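Local coordinates for protein Pre-mRNA-splicing factor SAD1 (PDB 4MSX) that promotes assembly of newly synthesized U4 snRNA into the U4/U6 snRNP and is required for pre-mRNA splicing, as a catalytically inactive relative of ubiquitin-specific proteases, at residues C82-Y92 / Q102-A110; E222-C230 / V246-E257. All blocks are in the same frame, centred on the assembly; numbering follows the deposited sequence. Where two conformers were deposited one is given.

Contact 1: residues C82-Y92 / Q102-A110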
# COMPACT_ATOMS: atom_id res chain seq x y z
N CYS A 82 -11.82 13.58 -18.69
CA CYS A 82 -11.92 13.64 -20.16
C CYS A 82 -10.67 14.27 -20.75
O CYS A 82 -10.29 15.36 -20.33
CB CYS A 82 -13.16 14.48 -20.51
SG CYS A 82 -13.25 14.88 -22.33
N CYS A 83 -9.99 13.61 -21.68
CA CYS A 83 -8.75 14.16 -22.23
C CYS A 83 -8.97 15.37 -23.19
O CYS A 83 -8.00 15.98 -23.64
CB CYS A 83 -7.94 13.08 -22.98
SG CYS A 83 -8.73 12.52 -24.64
N ILE A 84 -10.22 15.69 -23.49
CA ILE A 84 -10.57 16.87 -24.32
C ILE A 84 -11.02 18.07 -23.49
O ILE A 84 -10.54 19.18 -23.71
CB ILE A 84 -11.79 16.57 -25.32
CG1 ILE A 84 -11.52 15.33 -26.16
CG2 ILE A 84 -12.04 17.80 -26.24
CD1 ILE A 84 -10.22 15.38 -26.92
N THR A 85 -11.98 17.87 -22.59
CA THR A 85 -12.51 18.97 -21.78
C THR A 85 -11.89 19.04 -20.36
O THR A 85 -12.14 19.99 -19.61
CB THR A 85 -13.99 18.79 -21.56
OG1 THR A 85 -14.23 17.56 -20.89
CG2 THR A 85 -14.77 18.81 -22.92
N LEU A 86 -11.14 18.00 -19.98
CA LEU A 86 -10.56 17.88 -18.65
C LEU A 86 -11.63 17.80 -17.59
O LEU A 86 -11.35 17.91 -16.41
CB LEU A 86 -9.63 19.06 -18.32
CG LEU A 86 -8.45 19.24 -19.27
CD1 LEU A 86 -7.53 20.38 -18.75
CD2 LEU A 86 -7.66 17.97 -19.40
N SER A 87 -12.88 17.58 -18.00
CA SER A 87 -13.92 17.39 -17.01
C SER A 87 -13.84 15.99 -16.38
O SER A 87 -13.47 15.03 -17.06
CB SER A 87 -15.28 17.56 -17.64
OG SER A 87 -16.28 17.13 -16.74
N PRO A 88 -14.18 15.88 -15.08
CA PRO A 88 -14.29 14.60 -14.36
C PRO A 88 -15.71 14.06 -14.35
O PRO A 88 -15.97 13.04 -13.75
CB PRO A 88 -13.89 14.99 -12.93
CG PRO A 88 -14.41 16.39 -12.79
CD PRO A 88 -14.15 17.03 -14.15
N LEU A 89 -16.63 14.73 -15.03
CA LEU A 89 -18.02 14.30 -15.05
C LEU A 89 -18.35 13.39 -16.25
O LEU A 89 -17.97 13.69 -17.40
CB LEU A 89 -18.93 15.54 -15.10
CG LEU A 89 -20.41 15.27 -15.33
CD1 LEU A 89 -21.01 14.49 -14.17
CD2 LEU A 89 -21.15 16.58 -15.53
N ASN A 90 -19.05 12.29 -15.97
CA ASN A 90 -19.47 11.31 -16.98
C ASN A 90 -18.35 10.91 -17.95
O ASN A 90 -18.45 11.11 -19.18
CB ASN A 90 -20.65 11.84 -17.77
CG ASN A 90 -21.84 12.12 -16.90
OD1 ASN A 90 -22.19 11.31 -16.05
ND2 ASN A 90 -22.46 13.27 -17.10
N VAL A 91 -17.27 10.36 -17.42
CA VAL A 91 -16.12 10.06 -18.25
C VAL A 91 -16.23 8.61 -18.73
O VAL A 91 -16.65 7.73 -17.96
CB VAL A 91 -14.80 10.29 -17.45
CG1 VAL A 91 -13.58 9.99 -18.30
CG2 VAL A 91 -14.73 11.72 -16.98
N TYR A 92 -15.86 8.37 -19.99
CA TYR A 92 -15.92 7.03 -20.58
C TYR A 92 -14.52 6.70 -21.04
O TYR A 92 -13.75 7.58 -21.42
CB TYR A 92 -16.88 6.99 -21.81
CG TYR A 92 -18.33 7.10 -21.44
CD1 TYR A 92 -18.85 8.29 -20.94
CD2 TYR A 92 -19.19 6.01 -21.57
CE1 TYR A 92 -20.19 8.38 -20.56
CE2 TYR A 92 -20.51 6.08 -21.21
CZ TYR A 92 -21.01 7.27 -20.71
OH TYR A 92 -22.33 7.35 -20.33
N GLN A 102 -15.41 12.48 -22.08
CA GLN A 102 -16.73 12.72 -21.51
C GLN A 102 -17.82 12.28 -22.52
O GLN A 102 -17.66 12.57 -23.68
CB GLN A 102 -16.89 14.23 -21.25
CG GLN A 102 -18.27 14.58 -20.67
CD GLN A 102 -18.31 16.00 -20.15
OE1 GLN A 102 -18.23 16.24 -18.94
NE2 GLN A 102 -18.40 16.96 -21.07
N GLY A 103 -18.89 11.62 -22.08
CA GLY A 103 -19.92 11.13 -22.98
C GLY A 103 -21.30 11.35 -22.40
O GLY A 103 -21.41 11.98 -21.34
N ARG A 104 -22.36 10.82 -23.03
CA ARG A 104 -22.25 10.08 -24.29
C ARG A 104 -23.26 10.62 -25.33
O ARG A 104 -23.43 10.02 -26.39
CB ARG A 104 -22.50 8.59 -24.07
CG ARG A 104 -23.81 8.26 -23.39
CD ARG A 104 -23.98 6.72 -23.30
NE ARG A 104 -25.35 6.33 -22.92
CZ ARG A 104 -25.82 6.35 -21.68
NH1 ARG A 104 -25.05 6.75 -20.67
NH2 ARG A 104 -27.08 5.98 -21.45
N HIS A 105 -23.90 11.75 -25.02
CA HIS A 105 -24.84 12.42 -25.93
C HIS A 105 -24.16 12.96 -27.20
O HIS A 105 -22.92 13.12 -27.25
CB HIS A 105 -25.51 13.59 -25.19
CG HIS A 105 -24.53 14.59 -24.65
ND1 HIS A 105 -24.04 15.64 -25.41
CD2 HIS A 105 -23.92 14.69 -23.44
CE1 HIS A 105 -23.19 16.35 -24.69
NE2 HIS A 105 -23.09 15.79 -23.49
N GLU A 106 -24.95 13.27 -28.24
CA GLU A 106 -24.34 13.86 -29.43
C GLU A 106 -23.71 15.13 -29.05
O GLU A 106 -24.18 15.80 -28.13
CB GLU A 106 -25.42 14.21 -30.51
CG GLU A 106 -26.41 13.16 -30.80
CD GLU A 106 -27.45 13.56 -31.91
OE1 GLU A 106 -27.17 14.42 -32.82
OE2 GLU A 106 -28.56 12.99 -31.86
N LYS A 107 -22.64 15.51 -29.76
CA LYS A 107 -21.84 16.67 -29.41
C LYS A 107 -20.83 16.43 -28.24
O LYS A 107 -19.87 17.20 -28.11
CB LYS A 107 -22.72 17.89 -29.14
CG LYS A 107 -23.57 18.28 -30.37
CD LYS A 107 -23.73 19.80 -30.50
CE LYS A 107 -24.45 20.16 -31.79
NZ LYS A 107 -25.68 19.32 -32.01
N SER A 108 -21.01 15.37 -27.47
CA SER A 108 -19.99 15.03 -26.43
C SER A 108 -18.66 14.56 -27.03
O SER A 108 -18.63 14.02 -28.13
CB SER A 108 -20.55 13.97 -25.47
OG SER A 108 -20.47 12.67 -26.02
N PRO A 109 -17.54 14.74 -26.30
CA PRO A 109 -16.27 14.25 -26.86
C PRO A 109 -16.29 12.75 -27.19
O PRO A 109 -15.63 12.33 -28.14
CB PRO A 109 -15.23 14.57 -25.73
CG PRO A 109 -15.83 15.85 -25.12
CD PRO A 109 -17.33 15.58 -25.10
N ALA A 110 -17.01 11.95 -26.43
CA ALA A 110 -16.94 10.50 -26.63
C ALA A 110 -17.71 10.16 -27.96
O ALA A 110 -17.31 9.33 -28.77
CB ALA A 110 -17.58 9.80 -25.50

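Contact 2: residues E222-C230 / V246-E257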
# COMPACT_ATOMS: atom_id res chain seq x y z
N GLU A 222 -15.58 9.39 -0.93
CA GLU A 222 -14.62 9.22 -2.02
C GLU A 222 -13.19 8.66 -1.58
O GLU A 222 -12.63 7.80 -2.26
CB GLU A 222 -14.40 10.53 -2.71
CG GLU A 222 -13.44 10.39 -3.87
CD GLU A 222 -13.61 11.45 -4.95
OE1 GLU A 222 -14.41 12.40 -4.76
OE2 GLU A 222 -12.91 11.33 -6.00
N PHE A 223 -12.67 9.15 -0.47
CA PHE A 223 -11.35 8.64 0.01
C PHE A 223 -11.41 7.10 0.19
O PHE A 223 -10.55 6.35 -0.33
CB PHE A 223 -10.98 9.29 1.32
CG PHE A 223 -9.87 8.56 2.03
CD1 PHE A 223 -8.57 8.63 1.53
CD2 PHE A 223 -10.14 7.76 3.13
CE1 PHE A 223 -7.50 7.93 2.19
CE2 PHE A 223 -9.10 7.05 3.79
CZ PHE A 223 -7.76 7.14 3.30
N ILE A 224 -12.42 6.61 0.93
CA ILE A 224 -12.49 5.17 1.28
C ILE A 224 -12.77 4.37 0.01
O ILE A 224 -12.15 3.34 -0.21
CB ILE A 224 -13.56 4.81 2.36
CG1 ILE A 224 -13.11 5.22 3.75
CG2 ILE A 224 -13.75 3.28 2.47
CD1 ILE A 224 -11.90 4.31 4.33
N LYS A 225 -13.64 4.88 -0.88
CA LYS A 225 -13.85 4.17 -2.13
C LYS A 225 -12.54 4.08 -2.93
O LYS A 225 -12.18 3.02 -3.44
CB LYS A 225 -14.93 4.87 -2.98
CG LYS A 225 -15.22 4.10 -4.25
CD LYS A 225 -16.49 4.62 -4.93
CE LYS A 225 -16.81 3.84 -6.22
NZ LYS A 225 -16.83 2.36 -6.01
N ARG A 226 -11.81 5.19 -3.08
CA ARG A 226 -10.61 5.12 -3.89
C ARG A 226 -9.58 4.17 -3.25
O ARG A 226 -8.90 3.43 -3.94
CB ARG A 226 -10.00 6.52 -4.04
CG ARG A 226 -10.72 7.39 -5.10
CD ARG A 226 -10.07 8.76 -4.93
NE ARG A 226 -10.45 9.79 -5.88
CZ ARG A 226 -9.69 10.17 -6.92
NH1 ARG A 226 -8.53 9.57 -7.24
NH2 ARG A 226 -10.13 11.15 -7.66
N LEU A 227 -9.48 4.20 -1.93
CA LEU A 227 -8.45 3.40 -1.26
C LEU A 227 -8.84 1.91 -1.46
O LEU A 227 -8.00 1.02 -1.67
CB LEU A 227 -8.41 3.77 0.23
CG LEU A 227 -7.54 2.84 1.09
CD1 LEU A 227 -6.12 2.80 0.56
CD2 LEU A 227 -7.56 3.32 2.55
N SER A 228 -10.14 1.64 -1.38
CA SER A 228 -10.58 0.23 -1.48
C SER A 228 -10.24 -0.29 -2.88
O SER A 228 -9.86 -1.48 -3.07
CB SER A 228 -12.10 0.06 -1.19
OG SER A 228 -12.91 0.62 -2.22
N ILE A 229 -10.39 0.58 -3.89
CA ILE A 229 -10.05 0.13 -5.22
C ILE A 229 -8.53 -0.13 -5.37
O ILE A 229 -8.15 -1.06 -6.08
CB ILE A 229 -10.66 1.11 -6.31
CG1 ILE A 229 -12.21 0.92 -6.31
CG2 ILE A 229 -10.03 0.86 -7.67
CD1 ILE A 229 -12.99 2.03 -6.96
N CYS A 230 -7.67 0.71 -4.77
CA CYS A 230 -6.22 0.42 -4.81
C CYS A 230 -5.94 -0.99 -4.23
O CYS A 230 -5.13 -1.76 -4.79
CB CYS A 230 -5.45 1.43 -3.94
SG CYS A 230 -5.48 3.12 -4.72
N VAL A 246 -0.19 4.49 -8.60
CA VAL A 246 -1.12 5.19 -7.70
C VAL A 246 -0.88 6.71 -7.64
O VAL A 246 -1.30 7.36 -6.68
CB VAL A 246 -1.07 4.57 -6.27
CG1 VAL A 246 -1.64 3.11 -6.30
CG2 VAL A 246 0.39 4.62 -5.73
N ASP A 247 -0.28 7.26 -8.69
CA ASP A 247 -0.00 8.72 -8.78
C ASP A 247 -1.29 9.50 -8.57
O ASP A 247 -1.34 10.43 -7.76
CB ASP A 247 0.58 9.10 -10.14
CG ASP A 247 1.92 8.52 -10.39
OD1 ASP A 247 2.32 7.50 -9.76
OD2 ASP A 247 2.64 9.09 -11.22
N ASP A 248 -2.36 9.13 -9.29
CA ASP A 248 -3.61 9.89 -9.14
C ASP A 248 -4.22 9.76 -7.75
O ASP A 248 -4.79 10.73 -7.25
CB ASP A 248 -4.70 9.41 -10.13
CG ASP A 248 -6.00 10.17 -9.94
OD1 ASP A 248 -5.94 11.42 -10.14
OD2 ASP A 248 -7.04 9.55 -9.57
N PHE A 249 -4.19 8.56 -7.16
CA PHE A 249 -4.71 8.40 -5.80
C PHE A 249 -3.93 9.35 -4.83
O PHE A 249 -4.54 10.09 -4.05
CB PHE A 249 -4.57 6.93 -5.32
CG PHE A 249 -4.96 6.72 -3.87
CD1 PHE A 249 -6.24 7.00 -3.46
CD2 PHE A 249 -4.02 6.33 -2.92
CE1 PHE A 249 -6.63 6.84 -2.13
CE2 PHE A 249 -4.37 6.17 -1.60
CZ PHE A 249 -5.69 6.40 -1.19
N VAL A 250 -2.59 9.33 -4.91
CA VAL A 250 -1.79 10.11 -3.91
C VAL A 250 -1.97 11.59 -4.20
O VAL A 250 -2.07 12.41 -3.30
CB VAL A 250 -0.29 9.71 -3.90
CG1 VAL A 250 0.43 10.60 -2.84
CG2 VAL A 250 -0.15 8.19 -3.53
N SER A 251 -2.09 11.93 -5.48
CA SER A 251 -2.28 13.33 -5.83
C SER A 251 -3.67 13.77 -5.37
O SER A 251 -3.83 14.88 -4.85
CB SER A 251 -2.04 13.55 -7.34
OG SER A 251 -2.50 14.83 -7.65
N TYR A 252 -4.67 12.88 -5.43
CA TYR A 252 -5.97 13.20 -4.89
C TYR A 252 -5.90 13.50 -3.38
O TYR A 252 -6.59 14.39 -2.82
CB TYR A 252 -6.99 12.01 -5.17
CG TYR A 252 -8.19 12.02 -4.27
CD1 TYR A 252 -9.28 12.82 -4.58
CD2 TYR A 252 -8.26 11.25 -3.12
CE1 TYR A 252 -10.39 12.89 -3.76
CE2 TYR A 252 -9.38 11.32 -2.27
CZ TYR A 252 -10.44 12.16 -2.61
OH TYR A 252 -11.55 12.29 -1.83
N LEU A 253 -5.14 12.68 -2.65
CA LEU A 253 -5.02 12.95 -1.22
C LEU A 253 -4.49 14.40 -0.94
O LEU A 253 -4.89 15.02 0.01
CB LEU A 253 -4.03 11.95 -0.59
CG LEU A 253 -4.48 10.48 -0.73
CD1 LEU A 253 -3.37 9.61 0.00
CD2 LEU A 253 -5.86 10.24 -0.06
N LYS A 254 -3.57 14.86 -1.75
CA LYS A 254 -2.94 16.18 -1.50
C LYS A 254 -3.96 17.28 -1.93
O LYS A 254 -4.19 18.28 -1.23
CB LYS A 254 -1.66 16.33 -2.32
CG LYS A 254 -0.54 15.26 -2.04
CD LYS A 254 0.89 15.78 -2.37
CE LYS A 254 1.75 14.79 -3.19
NZ LYS A 254 1.49 14.79 -4.70
N VAL A 255 -4.60 17.05 -3.07
CA VAL A 255 -5.50 18.10 -3.65
C VAL A 255 -6.83 18.19 -2.90
O VAL A 255 -7.34 19.27 -2.61
CB VAL A 255 -5.72 17.81 -5.16
CG1 VAL A 255 -6.86 18.68 -5.78
CG2 VAL A 255 -4.43 18.03 -5.89
N ARG A 256 -7.40 17.06 -2.49
CA ARG A 256 -8.72 17.12 -1.91
C ARG A 256 -8.80 16.65 -0.46
O ARG A 256 -9.79 16.93 0.21
CB ARG A 256 -9.72 16.41 -2.87
CG ARG A 256 -10.14 17.35 -4.03
CD ARG A 256 -11.32 16.86 -4.88
NE ARG A 256 -10.88 16.04 -6.01
CZ ARG A 256 -11.58 15.04 -6.55
NH1 ARG A 256 -12.78 14.73 -6.07
NH2 ARG A 256 -11.08 14.35 -7.57
N GLU A 257 -7.78 15.93 0.05
CA GLU A 257 -7.88 15.49 1.46
C GLU A 257 -6.83 16.18 2.37
O GLU A 257 -6.64 15.77 3.50
CB GLU A 257 -7.73 13.98 1.56
CG GLU A 257 -8.75 13.27 0.71
CD GLU A 257 -10.20 13.33 1.28
OE1 GLU A 257 -10.42 13.78 2.43
OE2 GLU A 257 -11.13 12.89 0.57
O HOH W 1 -13.64 11.52 1.14
O HOH W 2 -8.11 12.69 -9.03

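Contact 1: residues C82-Y92 / Q102-A110
Cys82 directs its thiol at the backbone of Gln102, and SG accepts a nearly straight bond from Gln102 N (3.2 Å, 168° at the hydrogen). With SG anti to its own backbone N (chi1 170°), the same sulfur also takes Thr85 N at 3.3 Å and, weakly, Ile84 N, so one thiol ties the 82-85 turn to the start of 102-110. The tight part continues where Asn90 O receives Gly103 N at 3.0 Å and touches Gln102 CA, beside the antiparallel non-hydrogen-bonded pair of Val91 and Gln102. Gly103 has no side chain, which lets the Tyr92 ring close on its backbone, CD1 3.5 Å from Gly103 N. At the far end of that ring Arg104 reaches across obliquely with an extended chain; its NH1 donates to Tyr92 OH at 2.8 Å in the guanidinium plane, while NE is hydrogen-bonded to Asn136 OD1. The looser, more exposed side is formed by Ile84 and Thr85, which meet the Pro109 ring by carbon contacts alone: Ile84 CG1 approaches Pro109 CB at 3.8 Å, and the Thr85 side chain crosses Pro109 at about a right angle, CG2 against CG. Two ST turns, at Thr85 and Ser87, shape the loop that leads to strand 91-94. This is part of what is predicted to be a degenerate UBP-type zinc finger; its zinc ion is held by Cys94, Cys97, His113 and His119. Strand 100-102 edges the five-stranded antiparallel sheet, next to strand 91-94, and Ser108 N-caps helix 109-116, which carries His113 and leads on to His119.

Contact 2: residues E222-C230 / V246-E257
Arg226 CG stands anti to its carbonyl carbon (chi1 -79°) and the chain runs extended to NE, laying the guanidinium flat on Tyr252, whose ring is swung out with CG anti to the backbone N. The planes are 8° and the centres 4.0 Å apart, an off-centre cation-pi stack, and Arg226 CD adds a CH-pi contact over the same ring. Around its rim the guanidinium is fixed by carboxylates: NE and NH2 both grip Glu222 OE2 side-on, and NH1 reaches Asp248 OD2 at 2.8 Å from above the carboxylate plane. A water joins NH2 to Asp248 OD1. Arg256 adds, in one of its two conformers and so doubtfully, a salt bridge from NH1 to Glu222 OE1 (3.1 Å). The two helices of the USP-like domain run nearly antiparallel (160°, axes 10.9 Å apart) and mesh knobs-into-holes, Phe249 sitting among Phe223, Arg226, Leu227 and Cys230. Cys230 SG lies over one face of the Phe249 ring, 4.1 Å from its centroid. Deeper in, Leu253 CD2 meets the edge of Phe223 at CD1 (3.5 Å). A second water bridges Phe223 N and Glu257 OE2, while Glu257 OE1 pairs with Lys276 of helix 266-280.

In the fold
Contact 1 closes before contact 2 opens along the chain, and the two lie in different domains: 82-92 with 102-110 in the zinc finger, 222-230 with 246-257 in the USP-like domain. Their centres are about 22 Å apart and their nearest atoms about 6 Å, without touching. They share no helix, strand or sheet. The centre of contact 1, on the edge of a small antiparallel sheet, lies about 31 Å from the centre of the chain; that of contact 2, within a cluster with helices 189-203, 206-214 and 266-280, about 12 Å. Each pairing is made within one module, yet Asp248 of contact 2 touches Glu79, in the range predicted for the zinc finger, so the helical pair faces that module.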